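Bottromycin amidohydrolase (Streptomyces purpureus, PDB 6I5S) probably hydrolyses an amide-type bond on the thiazoline-bearing precursor with a two-zinc centre, acting as the gatekeeper of bottromycin biosynthesis. Local coordinates at residues R34-I46 against P55-W69. Numbering follows the deposited sequence.
Sequences RPRTHVFKAVGLI and PPRDLEVADGVVAGW
His38 and Phe40 pair with Val61 and Leu59 as antiparallel hydrogen-bonded pairs, strands 38-41 and 57-62 running at 167°, until a beta bulge shifts the register by one and Val43 meets Arg57. At the bulge Asp58 adds a side-chain bond: its CG stands beside its own backbone N (chi1 -60°), which brings OD1 to 2.8 Å from Ala42 N, the N-H arriving nearly end-on to the C-O bond. OD1 is also hydrogen-bonded to Thr72 OG1, so two partners hold this oxygen. Were Asp58 an alanine, the Ala42 N-H would probably lose this acceptor and the corner at Ala42, where phi is positive, could shift more freely. On the face bearing Phe40, Leu59 CD2 lies 4.0 Å from Phe40 CD2, the two side chains alongside each other; Phe404 and Phe428 also meet that ring. Val43 CG1 reaches the Trp69 ring edge in its plane, 3.7 Å from CZ3, while Leu59 CD1 sits over one face of the ring, toward its rim. At the far end Thr37 OG1 accepts from Asp63 N (3.0 Å, 170°), tying the residue that leads into strand 38-41 to the type I' turn. Polar bonds thus secure corner and turn, and apolar packing joins the three-stranded sheet to strands 402-405 and 427-430.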
# COMPACT_ATOMS: atom_id res chain seq x y z
N ARG A 34 -8.40 4.64 -23.95
CA ARG A 34 -9.41 5.66 -23.72
C ARG A 34 -8.79 7.05 -23.81
O ARG A 34 -7.55 7.19 -23.76
CB ARG A 34 -10.05 5.47 -22.36
CG ARG A 34 -10.99 4.31 -22.32
CD ARG A 34 -11.99 4.60 -21.31
NE ARG A 34 -13.05 3.61 -21.30
CZ ARG A 34 -13.83 3.44 -20.24
NH1 ARG A 34 -13.71 4.23 -19.20
NH2 ARG A 34 -14.77 2.52 -20.24
N PRO A 35 -9.62 8.09 -23.92
CA PRO A 35 -9.09 9.47 -23.94
C PRO A 35 -8.34 9.79 -22.66
O PRO A 35 -8.74 9.37 -21.56
CB PRO A 35 -10.36 10.33 -24.09
CG PRO A 35 -11.36 9.43 -24.65
CD PRO A 35 -11.09 8.08 -24.11
N ARG A 36 -7.25 10.57 -22.79
CA ARG A 36 -6.52 11.02 -21.60
C ARG A 36 -6.57 12.53 -21.47
O ARG A 36 -5.75 13.13 -20.76
CB ARG A 36 -5.07 10.53 -21.61
CG ARG A 36 -5.01 9.00 -21.48
CD ARG A 36 -3.62 8.46 -21.69
NE ARG A 36 -3.67 7.00 -21.84
CZ ARG A 36 -3.38 6.09 -20.91
NH1 ARG A 36 -3.03 6.45 -19.67
NH2 ARG A 36 -3.53 4.81 -21.22
N THR A 37 -7.55 13.14 -22.13
CA THR A 37 -7.75 14.58 -22.12
C THR A 37 -9.18 14.83 -21.72
O THR A 37 -10.09 14.22 -22.27
CB THR A 37 -7.44 15.18 -23.51
OG1 THR A 37 -6.01 15.11 -23.72
CG2 THR A 37 -7.93 16.66 -23.57
N HIS A 38 -9.38 15.70 -20.73
CA HIS A 38 -10.69 15.88 -20.11
C HIS A 38 -10.84 17.30 -19.63
O HIS A 38 -9.86 17.98 -19.35
CB HIS A 38 -10.89 14.97 -18.89
CG HIS A 38 -10.65 13.52 -19.16
ND1 HIS A 38 -11.63 12.69 -19.67
CD2 HIS A 38 -9.54 12.77 -19.05
CE1 HIS A 38 -11.13 11.48 -19.82
NE2 HIS A 38 -9.86 11.50 -19.45
N VAL A 39 -12.08 17.70 -19.42
CA VAL A 39 -12.43 18.83 -18.57
C VAL A 39 -13.47 18.33 -17.58
O VAL A 39 -14.51 17.79 -17.98
CB VAL A 39 -12.97 20.02 -19.37
CG1 VAL A 39 -13.35 21.16 -18.41
CG2 VAL A 39 -11.95 20.48 -20.35
N PHE A 40 -13.17 18.45 -16.28
CA PHE A 40 -14.13 18.13 -15.22
C PHE A 40 -14.59 19.45 -14.62
O PHE A 40 -13.76 20.22 -14.12
CB PHE A 40 -13.50 17.23 -14.13
CG PHE A 40 -12.98 15.92 -14.64
CD1 PHE A 40 -13.79 14.82 -14.70
CD2 PHE A 40 -11.68 15.79 -15.07
CE1 PHE A 40 -13.32 13.63 -15.19
CE2 PHE A 40 -11.20 14.62 -15.53
CZ PHE A 40 -12.02 13.53 -15.60
N LYS A 41 -15.89 19.72 -14.65
CA LYS A 41 -16.41 21.00 -14.20
C LYS A 41 -16.66 20.99 -12.71
O LYS A 41 -17.01 19.95 -12.13
CB LYS A 41 -17.73 21.32 -14.92
CG LYS A 41 -17.55 21.80 -16.35
CD LYS A 41 -18.50 21.11 -17.31
CE LYS A 41 -19.96 21.29 -16.91
NZ LYS A 41 -20.91 20.75 -17.93
N ALA A 42 -16.44 22.15 -12.08
CA ALA A 42 -16.87 22.40 -10.72
C ALA A 42 -16.28 21.39 -9.73
O ALA A 42 -16.99 20.76 -8.95
CB ALA A 42 -18.40 22.39 -10.64
N VAL A 43 -14.95 21.27 -9.75
CA VAL A 43 -14.25 20.29 -8.93
C VAL A 43 -13.81 20.99 -7.66
O VAL A 43 -13.25 22.09 -7.72
CB VAL A 43 -13.03 19.70 -9.67
CG1 VAL A 43 -12.12 18.94 -8.74
CG2 VAL A 43 -13.48 18.78 -10.81
N GLY A 44 -14.06 20.34 -6.50
CA GLY A 44 -13.47 20.78 -5.26
C GLY A 44 -12.23 19.94 -4.92
O GLY A 44 -12.32 18.75 -4.59
N LEU A 45 -11.06 20.53 -5.05
CA LEU A 45 -9.81 19.82 -4.78
C LEU A 45 -9.62 19.78 -3.27
O LEU A 45 -9.56 20.83 -2.63
CB LEU A 45 -8.62 20.50 -5.45
CG LEU A 45 -7.21 19.96 -5.12
CD1 LEU A 45 -7.10 18.51 -5.52
CD2 LEU A 45 -6.10 20.81 -5.77
N ILE A 46 -9.58 18.58 -2.71
CA ILE A 46 -9.34 18.44 -1.27
C ILE A 46 -7.83 18.46 -1.02
O ILE A 46 -7.07 17.74 -1.67
CB ILE A 46 -10.00 17.15 -0.76
CG1 ILE A 46 -11.53 17.28 -0.93
CG2 ILE A 46 -9.63 16.89 0.69
CD1 ILE A 46 -12.27 16.01 -0.57
N PRO A 55 -12.12 26.25 -3.57
CA PRO A 55 -13.34 26.66 -4.24
C PRO A 55 -13.52 25.88 -5.53
O PRO A 55 -12.56 25.29 -6.05
CB PRO A 55 -13.14 28.16 -4.50
CG PRO A 55 -11.70 28.42 -4.34
CD PRO A 55 -11.24 27.41 -3.32
N PRO A 56 -14.74 25.83 -6.07
CA PRO A 56 -14.99 24.99 -7.24
C PRO A 56 -14.23 25.50 -8.44
O PRO A 56 -14.32 26.68 -8.80
CB PRO A 56 -16.51 25.11 -7.44
CG PRO A 56 -16.89 26.32 -6.75
CD PRO A 56 -15.96 26.51 -5.61
N ARG A 57 -13.50 24.61 -9.10
CA ARG A 57 -12.76 25.01 -10.28
C ARG A 57 -12.88 23.93 -11.33
O ARG A 57 -13.05 22.75 -11.03
CB ARG A 57 -11.30 25.26 -9.93
CG ARG A 57 -11.08 26.42 -8.97
CD ARG A 57 -9.60 26.74 -8.86
NE ARG A 57 -9.34 27.92 -8.03
CZ ARG A 57 -8.54 27.93 -6.97
NH1 ARG A 57 -7.88 26.84 -6.60
NH2 ARG A 57 -8.39 29.06 -6.29
N ASP A 58 -12.84 24.35 -12.58
CA ASP A 58 -12.88 23.41 -13.68
C ASP A 58 -11.48 22.89 -13.93
O ASP A 58 -10.54 23.66 -14.14
CB ASP A 58 -13.44 24.07 -14.93
CG ASP A 58 -14.86 24.60 -14.77
OD1 ASP A 58 -15.65 24.13 -13.92
OD2 ASP A 58 -15.22 25.50 -15.56
N LEU A 59 -11.35 21.57 -13.92
CA LEU A 59 -10.08 20.88 -14.01
C LEU A 59 -9.81 20.47 -15.46
O LEU A 59 -10.60 19.72 -16.04
CB LEU A 59 -10.12 19.65 -13.11
CG LEU A 59 -8.98 18.65 -13.31
CD1 LEU A 59 -7.62 19.31 -12.99
CD2 LEU A 59 -9.19 17.42 -12.46
N GLU A 60 -8.69 20.93 -16.01
CA GLU A 60 -8.27 20.56 -17.36
C GLU A 60 -7.16 19.52 -17.28
O GLU A 60 -6.12 19.76 -16.65
CB GLU A 60 -7.80 21.78 -18.13
CG GLU A 60 -7.34 21.41 -19.52
CD GLU A 60 -6.77 22.57 -20.29
OE1 GLU A 60 -6.89 23.73 -19.83
OE2 GLU A 60 -6.20 22.29 -21.36
N VAL A 61 -7.40 18.36 -17.90
CA VAL A 61 -6.41 17.30 -18.04
C VAL A 61 -6.05 17.20 -19.52
O VAL A 61 -6.93 17.12 -20.37
CB VAL A 61 -6.96 15.96 -17.52
CG1 VAL A 61 -5.97 14.84 -17.75
CG2 VAL A 61 -7.28 16.05 -16.03
N ALA A 62 -4.75 17.21 -19.81
CA ALA A 62 -4.25 17.18 -21.17
C ALA A 62 -3.24 16.05 -21.27
O ALA A 62 -2.18 16.11 -20.65
CB ALA A 62 -3.62 18.52 -21.54
N ASP A 63 -3.56 15.02 -22.07
CA ASP A 63 -2.66 13.89 -22.28
C ASP A 63 -2.16 13.33 -20.96
O ASP A 63 -0.98 13.04 -20.79
CB ASP A 63 -1.45 14.28 -23.16
CG ASP A 63 -0.74 13.07 -23.73
OD1 ASP A 63 -1.41 12.03 -23.92
OD2 ASP A 63 0.47 13.14 -24.00
N GLY A 64 -3.08 13.18 -20.00
CA GLY A 64 -2.78 12.56 -18.74
C GLY A 64 -1.99 13.42 -17.76
O GLY A 64 -1.40 12.89 -16.83
N VAL A 65 -1.93 14.73 -17.97
CA VAL A 65 -1.24 15.63 -17.06
C VAL A 65 -2.23 16.69 -16.61
O VAL A 65 -3.04 17.16 -17.41
CB VAL A 65 -0.01 16.29 -17.74
CG1 VAL A 65 0.56 17.38 -16.89
CG2 VAL A 65 1.04 15.23 -18.10
N VAL A 66 -2.15 17.07 -15.33
CA VAL A 66 -2.98 18.17 -14.85
C VAL A 66 -2.52 19.46 -15.52
O VAL A 66 -1.42 19.97 -15.26
CB VAL A 66 -2.94 18.26 -13.33
CG1 VAL A 66 -3.66 19.48 -12.81
CG2 VAL A 66 -3.53 17.00 -12.73
N ALA A 67 -3.35 20.01 -16.40
CA ALA A 67 -2.99 21.20 -17.14
C ALA A 67 -3.35 22.48 -16.41
O ALA A 67 -2.65 23.48 -16.56
CB ALA A 67 -3.66 21.20 -18.51
N GLY A 68 -4.44 22.49 -15.64
CA GLY A 68 -4.80 23.72 -14.97
C GLY A 68 -6.19 23.66 -14.37
O GLY A 68 -6.95 22.71 -14.56
N TRP A 69 -6.50 24.73 -13.65
CA TRP A 69 -7.74 24.89 -12.92
C TRP A 69 -8.34 26.22 -13.32
O TRP A 69 -7.64 27.23 -13.23
CB TRP A 69 -7.49 24.89 -11.39
CG TRP A 69 -6.83 23.67 -10.88
CD1 TRP A 69 -5.50 23.45 -10.78
CD2 TRP A 69 -7.48 22.48 -10.41
NE1 TRP A 69 -5.27 22.18 -10.30
CE2 TRP A 69 -6.47 21.58 -10.04
CE3 TRP A 69 -8.81 22.09 -10.26
CZ2 TRP A 69 -6.76 20.31 -9.54
CZ3 TRP A 69 -9.08 20.84 -9.75
CH2 TRP A 69 -8.07 19.97 -9.40
O HOH W 1 -10.94 23.23 -6.56